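Local atomic coordinates of histone acetyltransferase HPA2 and related acetyltransferases (Corynebacterium glutamicum ATCC 13032, PDB entry 2QEC), a protein that probably transfers acyl groups, most likely acetyl from acetyl-coenzyme A as in other GNAT-family enzymes, to an acceptor that has not been established. Residues F49-Q52 / I53-Y57; T164-R167 / A168-Y172. The protein carries 1 engineered substitution. All coordinates share one frame; numbering follows the deposited sequence.

Contact 1. Residues F49-Q52 / I53-Y57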
loop_
_atom_site.group_PDB
_atom_site.type_symbol
_atom_site.label_atom_id
_atom_site.label_comp_id
_atom_site.label_asym_id
_atom_site.label_seq_id
_atom_site.Cartn_x
_atom_site.Cartn_y
_atom_site.Cartn_z
ATOM N N PHE A 49 -7.558 25.160 9.762
ATOM C CA PHE A 49 -6.115 25.067 9.966
ATOM C C PHE A 49 -5.681 25.398 11.405
ATOM O O PHE A 49 -4.827 24.712 11.954
ATOM C CB PHE A 49 -5.364 25.955 8.959
ATOM C CG PHE A 49 -5.373 25.436 7.533
ATOM C CD1 PHE A 49 -5.093 24.111 7.261
ATOM C CD2 PHE A 49 -5.617 26.278 6.466
ATOM C CE1 PHE A 49 -5.065 23.648 5.970
ATOM C CE2 PHE A 49 -5.589 25.803 5.151
ATOM C CZ PHE A 49 -5.315 24.486 4.919
ATOM N N GLU A 50 -6.265 26.431 12.019
ATOM C CA GLU A 50 -5.961 26.745 13.420
ATOM C C GLU A 50 -6.260 25.577 14.353
ATOM O O GLU A 50 -5.462 25.276 15.232
ATOM C CB GLU A 50 -6.717 27.980 13.869
ATOM C CG GLU A 50 -6.203 29.223 13.208
ATOM C CD GLU A 50 -7.032 30.455 13.476
ATOM O OE1 GLU A 50 -8.247 30.331 13.807
ATOM O OE2 GLU A 50 -6.458 31.559 13.324
ATOM N N LEU A 51 -7.381 24.914 14.131
ATOM C CA LEU A 51 -7.816 23.759 14.912
ATOM C C LEU A 51 -6.950 22.508 14.689
ATOM O O LEU A 51 -6.604 21.816 15.645
ATOM C CB LEU A 51 -9.262 23.435 14.553
ATOM C CG LEU A 51 -9.918 22.237 15.246
ATOM C CD1 LEU A 51 -10.254 22.566 16.690
ATOM C CD2 LEU A 51 -11.150 21.833 14.503
ATOM N N GLN A 52 -6.627 22.217 13.431
ATOM C CA GLN A 52 -5.766 21.083 13.095
ATOM C C GLN A 52 -4.380 21.245 13.746
ATOM O O GLN A 52 -3.870 20.316 14.341
ATOM C CB GLN A 52 -5.649 20.899 11.571
ATOM C CG GLN A 52 -6.797 20.112 10.942
ATOM C CD GLN A 52 -6.807 20.171 9.431
ATOM O OE1 GLN A 52 -6.195 21.032 8.826
ATOM N NE2 GLN A 52 -7.495 19.234 8.814
ATOM N N ILE A 53 -3.787 22.421 13.647
ATOM C CA ILE A 53 -2.495 22.676 14.283
ATOM C C ILE A 53 -2.567 22.545 15.797
ATOM O O ILE A 53 -1.726 21.905 16.422
ATOM C CB ILE A 53 -1.986 24.076 13.918
ATOM C CG1 ILE A 53 -1.510 24.081 12.469
ATOM C CG2 ILE A 53 -0.850 24.557 14.882
ATOM C CD1 ILE A 53 -1.291 25.477 11.953
ATOM N N GLU A 54 -3.592 23.143 16.380
ATOM C CA GLU A 54 -3.699 23.259 17.824
ATOM C C GLU A 54 -3.971 21.906 18.475
ATOM O O GLU A 54 -3.363 21.576 19.496
ATOM C CB GLU A 54 -4.799 24.268 18.146
ATOM C CG GLU A 54 -5.114 24.483 19.600
ATOM C CD GLU A 54 -6.494 25.090 19.776
ATOM O OE1 GLU A 54 -6.718 26.214 19.268
ATOM O OE2 GLU A 54 -7.349 24.430 20.405
ATOM N N LYS A 55 -4.847 21.120 17.855
ATOM C CA LYS A 55 -5.365 19.892 18.458
ATOM C C LYS A 55 -4.813 18.603 17.864
ATOM O O LYS A 55 -5.038 17.542 18.415
ATOM C CB LYS A 55 -6.896 19.866 18.340
ATOM C CG LYS A 55 -7.608 20.985 19.106
ATOM C CD LYS A 55 -7.700 20.673 20.595
ATOM C CE LYS A 55 -8.620 21.646 21.344
ATOM N NZ LYS A 55 -9.149 21.069 22.626
ATOM N N GLN A 56 -4.105 18.674 16.745
ATOM C CA GLN A 56 -3.588 17.463 16.119
ATOM C C GLN A 56 -2.083 17.515 15.899
ATOM O O GLN A 56 -1.359 16.650 16.376
ATOM C CB GLN A 56 -4.277 17.253 14.791
ATOM C CG GLN A 56 -4.039 15.910 14.148
ATOM C CD GLN A 56 -4.915 15.734 12.914
ATOM O OE1 GLN A 56 -5.857 16.518 12.674
ATOM N NE2 GLN A 56 -4.624 14.694 12.130
ATOM N N TYR A 57 -1.615 18.512 15.162
ATOM C CA TYR A 57 -0.231 18.490 14.686
ATOM C C TYR A 57 0.760 18.966 15.734
ATOM O O TYR A 57 1.873 18.421 15.825
ATOM C CB TYR A 57 -0.110 19.226 13.343
ATOM C CG TYR A 57 -0.754 18.400 12.289
ATOM C CD1 TYR A 57 -0.121 17.276 11.812
ATOM C CD2 TYR A 57 -2.029 18.678 11.819
ATOM C CE1 TYR A 57 -0.714 16.457 10.874
ATOM C CE2 TYR A 57 -2.628 17.869 10.887
ATOM C CZ TYR A 57 -1.959 16.756 10.416
ATOM O OH TYR A 57 -2.540 15.938 9.493
#

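Contact 2. Residues T164-R167 / A168-Y172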
loop_
_atom_site.group_PDB
_atom_site.type_symbol
_atom_site.label_atom_id
_atom_site.label_comp_id
_atom_site.label_asym_id
_atom_site.label_seq_id
_atom_site.Cartn_x
_atom_site.Cartn_y
_atom_site.Cartn_z
ATOM N N THR A 164 -1.637 15.553 -5.666
ATOM C CA THR A 164 -2.756 16.218 -6.344
ATOM C C THR A 164 -2.578 16.518 -7.837
ATOM O O THR A 164 -3.542 16.976 -8.480
ATOM C CB THR A 164 -3.084 17.520 -5.653
ATOM O OG1 THR A 164 -1.886 18.310 -5.574
ATOM C CG2 THR A 164 -3.627 17.255 -4.243
ATOM N N SER A 165 -1.369 16.293 -8.370
ATOM C CA SER A 165 -1.102 16.354 -9.820
ATOM C C SER A 165 -0.079 15.286 -10.243
ATOM O O SER A 165 0.635 14.723 -9.400
ATOM C CB SER A 165 -0.596 17.737 -10.221
ATOM O OG SER A 165 0.637 18.042 -9.606
ATOM N N THR A 166 -0.039 14.990 -11.541
ATOM C CA THR A 166 0.972 14.081 -12.094
ATOM C C THR A 166 2.361 14.683 -11.889
ATOM O O THR A 166 3.317 13.979 -11.561
ATOM C CB THR A 166 0.702 13.740 -13.571
ATOM O OG1 THR A 166 -0.450 12.894 -13.643
ATOM C CG2 THR A 166 1.887 12.989 -14.232
ATOM N N ARG A 167 2.461 15.996 -12.032
ATOM C CA ARG A 167 3.713 16.671 -11.795
ATOM C C ARG A 167 4.242 16.384 -10.400
ATOM O O ARG A 167 5.411 15.997 -10.234
ATOM C CB ARG A 167 3.545 18.172 -11.977
ATOM C CG ARG A 167 4.848 18.918 -11.910
ATOM C CD ARG A 167 4.670 20.415 -12.157
ATOM N NE ARG A 167 3.503 20.997 -11.486
ATOM C CZ ARG A 167 3.342 21.092 -10.162
ATOM N NH1 ARG A 167 4.267 20.632 -9.311
ATOM N NH2 ARG A 167 2.233 21.649 -9.679
ATOM N N ALA A 168 3.393 16.592 -9.395
ATOM C CA ALA A 168 3.784 16.336 -7.998
ATOM C C ALA A 168 4.129 14.844 -7.781
ATOM O O ALA A 168 5.133 14.512 -7.146
ATOM C CB ALA A 168 2.695 16.790 -7.039
ATOM N N ALA A 169 3.299 13.972 -8.342
ATOM C CA ALA A 169 3.514 12.539 -8.297
ATOM C C ALA A 169 4.903 12.153 -8.811
ATOM O O ALA A 169 5.549 11.260 -8.268
ATOM C CB ALA A 169 2.433 11.840 -9.111
ATOM N N GLN A 170 5.347 12.824 -9.875
ATOM C CA GLN A 170 6.666 12.560 -10.482
ATOM C C GLN A 170 7.821 13.028 -9.572
ATOM O O GLN A 170 8.866 12.362 -9.483
ATOM C CB GLN A 170 6.762 13.208 -11.885
ATOM C CG GLN A 170 5.927 12.477 -12.881
ATOM C CD GLN A 170 5.886 13.127 -14.253
ATOM O OE1 GLN A 170 6.159 14.317 -14.416
ATOM N NE2 GLN A 170 5.523 12.337 -15.246
ATOM N N LEU A 171 7.605 14.130 -8.872
ATOM C CA LEU A 171 8.559 14.646 -7.885
ATOM C C LEU A 171 8.708 13.658 -6.740
ATOM O O LEU A 171 9.826 13.291 -6.358
ATOM C CB LEU A 171 8.096 16.015 -7.360
ATOM C CG LEU A 171 8.817 16.662 -6.162
ATOM C CD1 LEU A 171 10.352 16.502 -6.229
ATOM C CD2 LEU A 171 8.452 18.150 -6.054
ATOM N N TYR A 172 7.577 13.181 -6.229
ATOM C CA TYR A 172 7.566 12.199 -5.148
ATOM C C TYR A 172 8.124 10.840 -5.559
ATOM O O TYR A 172 8.853 10.232 -4.786
ATOM C CB TYR A 172 6.159 12.061 -4.562
ATOM C CG TYR A 172 5.615 13.337 -3.962
ATOM C CD1 TYR A 172 6.382 14.086 -3.102
ATOM C CD2 TYR A 172 4.316 13.782 -4.249
ATOM C CE1 TYR A 172 5.892 15.252 -2.545
ATOM C CE2 TYR A 172 3.820 14.989 -3.705
ATOM C CZ TYR A 172 4.616 15.704 -2.843
ATOM O OH TYR A 172 4.158 16.878 -2.235
#

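Contact 1. Residues F49-Q52 / I53-Y57
Ile53 N to Phe49 O, at 3.0 Å and nearly straight, opens a run of i to i+4 backbone hydrogen bonds that continues through Glu54 and Lys55 and then widens. Gln52 O takes two donors there: Gln56 N at 2.9 Å and, one residue further on, Tyr57 N at 3.0 Å. The i to i+5 bond from Tyr57 N, the straighter of the two at 160°, makes this a pi-type turn within the alpha-helix. At this turn Tyr57 CD2 comes within 3.5 Å of Gln52 O, which sits obliquely to the ring. Gln56 CG lies over one face of the Tyr57 ring, 4.0 Å above its plane and towards the rim. The Gln52 and Gln56 side chains run alongside each other in the same direction, but their amides are turned 80° apart and Gln56 OE1 gets no closer to Gln52 CG than 4.1 Å. Each looks outward for its polar partner: Gln52 OE1 bonds to Tyr129 OH, while Gln56 NE2 makes a weak bond to Asp80, whose carboxylate also holds Tyr57 OH. On another flank Leu51 CD1 touches Lys55 CG at 3.9 Å, the two side chains crossing at an angle; Leu51 continues onto helix 98-102. Ile53 sets CG1 beside its own backbone N (chi1 -73°), which lays that branch against Phe49 O, and both residues pack on helix 14-25. The whole is an amphipathic helix with a pi-type widening, laid against the central sheet of a GNAT fold through Tyr57 and Gln52.

Contact 2. Residues T164-R167 / A168-Y172
Ala168 meets Ser165 through both its backbone and its methyl: Ala168 N donates to Ser165 OG at 3.1 Å and 164°, and Ala168 CB rests 3.5 Å from the same oxygen. The serine hydroxyl can do this because chi1 (63°) places OG between its own backbone N and carbonyl carbon, turned towards the first turn of the helix. Ser165 is thus the N-cap of helix 166-174, its side chain accepting an amide N-H of the first turn, while Ser165 O takes Ala169 N at 3.0 Å. The short helix joins strand 159-163 to strand 178-183 in the GNAT sheet, and its inner side, with Ala169 and Tyr172, packs on strands 159-163 and 192-197.

Arg167 starts out extended, then bends at chi3 (42°), folding its guanidinium back over the helix start. One face of that group looks onto Ser165 OG, 3.9 Å above the plane and towards the rim, and NH1 stands 4.1 Å from Ala168 N. Arg167 O accepts Leu171 N, with a weak second bond from Gln170 N. Thr166 and Gln170 pair one turn apart: the Thr166 methyl CG2 lies 3.8 Å from Gln170 NE2, and the two side chains run across one another. Val204 of the second subunit packs on Thr166, and Met201 of that subunit on both Ala169 and Gln170.

Contacts 1 and 2 lie on opposite sides of the chain's centre, about 26 Å apart between centres and about 12 Å at their nearest atoms, without touching. Contact 1 lies wholly inside helix 43-60; contact 2 spans the loop-to-helix start of 166-174. Contact 1 is partly buried and looks both to helix 14-25 and to the sheet; its polar ends are taken up by Tyr129, Asp80 and Arg97 of the same chain. Contact 2 is a surface contact, and the second subunit packs against part of it. The helices also depart from regularity differently: one widens towards its C-terminal end, the other is capped by a side chain at its start.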